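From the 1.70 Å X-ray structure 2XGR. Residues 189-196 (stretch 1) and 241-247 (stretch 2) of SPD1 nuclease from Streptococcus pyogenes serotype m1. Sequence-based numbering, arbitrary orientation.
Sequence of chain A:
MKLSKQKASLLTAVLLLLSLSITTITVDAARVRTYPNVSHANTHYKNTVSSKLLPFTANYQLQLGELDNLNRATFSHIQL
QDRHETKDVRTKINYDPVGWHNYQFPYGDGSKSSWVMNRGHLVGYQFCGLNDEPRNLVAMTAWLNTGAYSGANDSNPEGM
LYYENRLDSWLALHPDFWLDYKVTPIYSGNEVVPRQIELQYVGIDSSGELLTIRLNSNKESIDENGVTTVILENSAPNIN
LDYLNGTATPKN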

ATOM      1  N   GLY A 189      19.387   2.727  -9.035  1.00 11.44           N
ATOM      2  CA  GLY A 189      20.024   3.467 -10.164  1.00 13.22           C
ATOM      3  C   GLY A 189      19.039   4.167 -11.080  1.00 14.89           C
ATOM      4  O   GLY A 189      18.178   4.913 -10.600  1.00 13.85           O
ATOM      5  N   ASN A 190      19.174   3.986 -12.403  1.00 12.31           N
ATOM      6  CA  ASN A 190      18.285   4.598 -13.400  1.00 12.74           C
ATOM      7  C   ASN A 190      16.996   3.809 -13.731  1.00 12.93           C
ATOM      8  O   ASN A 190      16.277   4.183 -14.647  1.00 13.39           O
ATOM      9  N   GLU A 191      16.767   2.693 -13.042  1.00 11.72           N
ATOM     10  CA  GLU A 191      15.699   1.785 -13.420  1.00 12.18           C
ATOM     11  C   GLU A 191      14.355   2.492 -13.216  1.00 13.25           C
ATOM     12  O   GLU A 191      14.129   3.107 -12.162  1.00 13.74           O
ATOM     13  N   VAL A 192      13.451   2.299 -14.187  1.00 13.92           N
ATOM     14  CA  VAL A 192      12.172   2.989 -14.093  1.00 16.38           C
ATOM     15  C   VAL A 192      11.153   2.072 -13.387  1.00 13.29           C
ATOM     16  O   VAL A 192      10.103   2.565 -12.989  1.00 17.31           O
ATOM     17  N   VAL A 193      11.445   0.772 -13.275  1.00 12.03           N
ATOM     18  CA  VAL A 193      10.563  -0.194 -12.605  1.00 11.96           C
ATOM     19  C   VAL A 193      11.154  -0.368 -11.227  1.00 11.27           C
ATOM     20  O   VAL A 193      12.321  -0.792 -11.065  1.00 10.92           O
ATOM     21  N   PRO A 194      10.353  -0.121 -10.152  1.00 11.59           N
ATOM     22  CA  PRO A 194      10.942  -0.440  -8.830  1.00  9.34           C
ATOM     23  C   PRO A 194      11.177  -1.915  -8.623  1.00 10.95           C
ATOM     24  O   PRO A 194      10.370  -2.712  -9.007  1.00 11.38           O
ATOM     25  N   ARG A 195      12.271  -2.308  -7.969  1.00 10.07           N
ATOM     26  CA  ARG A 195      12.523  -3.703  -7.654  1.00  9.24           C
ATOM     27  C   ARG A 195      11.607  -4.207  -6.559  1.00  9.43           C
ATOM     28  O   ARG A 195      11.350  -5.406  -6.460  1.00 10.96           O
ATOM     29  N   GLN A 196      11.224  -3.275  -5.681  1.00  9.79           N
ATOM     30  CA  GLN A 196      10.458  -3.612  -4.492  1.00  9.11           C
ATOM     31  C   GLN A 196       9.446  -2.508  -4.221  1.00  8.60           C
ATOM     32  O   GLN A 196       9.605  -1.360  -4.645  1.00  7.67           O
ATOM     33  N   LEU A 241      11.951  -9.516 -15.890  1.00 27.50           N
ATOM     34  CA  LEU A 241      11.694  -8.113 -16.139  1.00 25.97           C
ATOM     35  C   LEU A 241      12.975  -7.417 -16.535  1.00 23.80           C
ATOM     36  O   LEU A 241      13.989  -7.686 -15.978  1.00 24.99           O
ATOM     37  N   ASP A 242      12.844  -6.499 -17.457  1.00 23.06           N
ATOM     38  CA  ASP A 242      13.792  -5.415 -17.711  1.00 25.32           C
ATOM     39  C   ASP A 242      13.371  -4.194 -16.873  1.00 19.49           C
ATOM     40  O   ASP A 242      12.536  -3.344 -17.303  1.00 19.58           O
ATOM     41  N   TYR A 243      14.071  -4.075 -15.740  1.00 21.35           N
ATOM     42  CA  TYR A 243      13.815  -2.975 -14.735  1.00 19.22           C
ATOM     43  C   TYR A 243      14.221  -1.629 -15.257  1.00 21.39           C
ATOM     44  O   TYR A 243      13.678  -0.550 -14.885  1.00 16.73           O
ATOM     45  N   LEU A 244      15.150  -1.657 -16.226  1.00 21.60           N
ATOM     46  CA  LEU A 244      15.572  -0.439 -16.787  1.00 21.60           C
ATOM     47  C   LEU A 244      14.616   0.160 -17.798  1.00 24.44           C
ATOM     48  O   LEU A 244      14.423   1.382 -17.838  1.00 26.26           O
ATOM     49  N   ASN A 245      13.999  -0.678 -18.640  1.00 27.45           N
ATOM     50  CA  ASN A 245      13.220  -0.174 -19.746  1.00 29.15           C
ATOM     51  C   ASN A 245      11.731  -0.427 -19.556  1.00 29.27           C
ATOM     52  O   ASN A 245      10.898   0.165 -20.246  1.00 30.24           O
ATOM     53  N   GLY A 246      11.400  -1.297 -18.599  1.00 28.31           N
ATOM     54  CA  GLY A 246       9.996  -1.480 -18.239  1.00 27.78           C
ATOM     55  C   GLY A 246       9.307  -2.444 -19.202  1.00 27.63           C
ATOM     56  O   GLY A 246       8.213  -2.168 -19.669  1.00 28.41           O
ATOM     57  N   THR A 247       9.919  -3.593 -19.452  1.00 26.72           N
ATOM     58  CA  THR A 247       9.286  -4.577 -20.321  1.00 27.85           C
ATOM     59  C   THR A 247       9.478  -5.946 -19.708  1.00 28.43           C
ATOM     60  O   THR A 247      10.302  -6.136 -18.804  1.00 27.07           O
TER

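The most unusual feature of this contact is an arginine laid flat on a tyrosine and paired with a glutamate of its own stretch. The guanidinium of Arg195 stacks on the ring of Tyr243 with centres 4.1 Å apart and planes at 13°. Arg195 CZ sits off-centre, so the cation-pi geometry is slanted, while Arg195 CD lies over the face, 3.9 Å from the Tyr243 ring centroid. Arg195 leaves its backbone sideways, with chi1 m and chi2 between wells at -95°, and its end comes nearer to the other stretch. Glu191 (m, t) meets that end in a two-pronged salt bridge: Arg195 NE to Glu191 OE1 and Arg195 NH2 to Glu191 OE2, both 2.8 Å. The same Glu191 OE1 approaches Tyr243 CB at 3.3 Å.

Tyr243, chi1 m, gives the largest covered area of any residue here. Val193, chi1 t, is the buried residue that points toward stretch 2; its CG1 packs 3.6 Å from Tyr243 CD1, and its CG2 comes 3.5 Å from Gly246 CA. A CB on that glycine would lie 3.7 Å from Val192 CG2 and 3.8 Å from Val193 CG2, close but not a clash; its positive phi by itself favours glycine. The rule to read here is that one ring can take an arginine over its face and a valine at an oblique angle, while the same residue's carbonyl anchors the facing backbone.

No strand pairing joins the stretches. Instead, Tyr243 O accepts from two successive amides, Val193 N at 3.1 Å and, weakly, Val192 N at 2.9 Å. Val192 (m) rests CG2 3.5 Å from Leu244 O. Leu244 (t, p) reaches back with CD1, 3.7 Å from Asn190 O and 4.0 Å from Glu191 CA.

Asp242 has its CA-to-CB bond directed away, though its end comes nearer, and serves its own turn, OD1 accepting weakly from Leu244 N and Asn245 N. One water donates to Arg195 O at 2.7 Å and weakly to Tyr243 OH at 3.4 Å, linking the two stretches near the tyrosine hydroxyl.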

ATOM      1  CB  ASN A 190      19.051   4.734 -14.732  1.00 15.16           C
ATOM      2  CG  ASN A 190      20.236   5.645 -14.603  1.00 18.10           C
ATOM      3  OD1 ASN A 190      20.140   6.693 -13.974  1.00 23.90           O
ATOM      4  ND2 ASN A 190      21.383   5.217 -15.134  1.00 24.22           N
ATOM      5  CB  GLU A 191      15.772   0.516 -12.563  1.00 11.57           C
ATOM      6  CG  GLU A 191      17.045  -0.342 -12.846  1.00  9.30           C
ATOM      7  CD  GLU A 191      17.211  -1.449 -11.899  1.00 14.33           C
ATOM      8  OE1 GLU A 191      16.280  -1.754 -11.081  1.00 10.92           O
ATOM      9  OE2 GLU A 191      18.242  -2.137 -11.963  1.00 14.92           O
ATOM     10  CB  VAL A 192      11.626   3.482 -15.462  1.00 16.82           C
ATOM     11  CG1 VAL A 192      12.616   4.463 -16.112  1.00 24.18           C
ATOM     12  CG2 VAL A 192      11.349   2.320 -16.364  1.00 15.80           C
ATOM     13  CB  VAL A 193      10.620  -1.596 -13.354  1.00 12.80           C
ATOM     14  CG1 VAL A 193       9.657  -2.660 -12.682  1.00 13.58           C
ATOM     15  CG2 VAL A 193      10.301  -1.435 -14.781  1.00 15.03           C
ATOM     16  CB  PRO A 194       9.868   0.066  -7.798  1.00  9.26           C
ATOM     17  CG  PRO A 194       8.546   0.028  -8.596  1.00 11.63           C
ATOM     18  CD  PRO A 194       8.911   0.173 -10.107  1.00 11.67           C
ATOM     19  CB  ARG A 195      13.958  -3.818  -7.138  1.00 11.26           C
ATOM     20  CG  ARG A 195      14.964  -3.480  -8.253  1.00 16.17           C
ATOM     21  CD  ARG A 195      15.413  -4.688  -8.921  1.00 19.21           C
ATOM     22  NE  ARG A 195      16.370  -4.349 -10.017  1.00 23.43           N
ATOM     23  CZ  ARG A 195      17.103  -5.263 -10.644  1.00 23.05           C
ATOM     24  NH1 ARG A 195      16.984  -6.526 -10.242  1.00 18.90           N
ATOM     25  NH2 ARG A 195      17.905  -4.926 -11.691  1.00 15.30           N
ATOM     26  CB  GLN A 196      11.338  -3.740  -3.222  1.00  9.82           C
ATOM     27  CG  GLN A 196      12.364  -4.845  -3.337  1.00 11.56           C
ATOM     28  CD  GLN A 196      13.344  -4.799  -2.214  1.00 18.58           C
ATOM     29  OE1 GLN A 196      13.719  -3.716  -1.734  1.00 18.53           O
ATOM     30  NE2 GLN A 196      13.748  -5.969  -1.750  1.00 23.57           N
ATOM     31  CB  LEU A 241      11.120  -7.403 -14.894  1.00 24.78           C
ATOM     32  CG  LEU A 241       9.801  -7.964 -14.350  1.00 26.01           C
ATOM     33  CD1 LEU A 241       9.417  -7.296 -13.042  1.00 25.16           C
ATOM     34  CD2 LEU A 241       8.700  -7.752 -15.391  1.00 25.25           C
ATOM     35  CB  ASP A 242      13.850  -5.080 -19.199  1.00 25.81           C
ATOM     36  CG  ASP A 242      14.745  -3.833 -19.513  1.00 33.81           C
ATOM     37  OD1 ASP A 242      15.398  -3.336 -18.560  1.00 33.29           O
ATOM     38  OD2 ASP A 242      14.779  -3.377 -20.699  1.00 35.60           O
ATOM     39  CB  TYR A 243      14.390  -3.250 -13.335  1.00 19.12           C
ATOM     40  CG  TYR A 243      13.827  -4.447 -12.647  1.00 18.48           C
ATOM     41  CD1 TYR A 243      12.704  -4.324 -11.782  1.00 12.36           C
ATOM     42  CD2 TYR A 243      14.382  -5.713 -12.814  1.00 18.43           C
ATOM     43  CE1 TYR A 243      12.138  -5.412 -11.217  1.00 15.58           C
ATOM     44  CE2 TYR A 243      13.828  -6.846 -12.156  1.00 18.16           C
ATOM     45  CZ  TYR A 243      12.662  -6.669 -11.392  1.00 13.51           C
ATOM     46  OH  TYR A 243      12.130  -7.740 -10.719  1.00 18.51           O
ATOM     47  CB  LEU A 244      17.002  -0.608 -17.327  1.00 22.91           C
ATOM     48  CG  LEU A 244      17.821   0.574 -17.766  1.00 24.03           C
ATOM     49  CD1 LEU A 244      17.915   1.596 -16.686  1.00 16.94           C
ATOM     50  CD2 LEU A 244      19.221   0.050 -18.079  1.00 21.91           C
ATOM     51  CB  ASN A 245      13.734  -0.783 -21.067  1.00 32.84           C
ATOM     52  CG  ASN A 245      15.213  -0.370 -21.364  1.00 37.30           C
ATOM     53  OD1 ASN A 245      15.477   0.819 -21.599  1.00 43.88           O
ATOM     54  ND2 ASN A 245      16.167  -1.327 -21.289  1.00 37.28           N
ATOM     55  CB  THR A 247       9.912  -4.536 -21.785  1.00 29.61           C
ATOM     56  OG1 THR A 247      11.292  -4.879 -21.710  1.00 29.92           O
ATOM     57  CG2 THR A 247       9.789  -3.159 -22.430  1.00 28.48           C
TER
HETATM   58  O   HOH W   1      12.652  -7.610  -7.388  1.00 27.86           O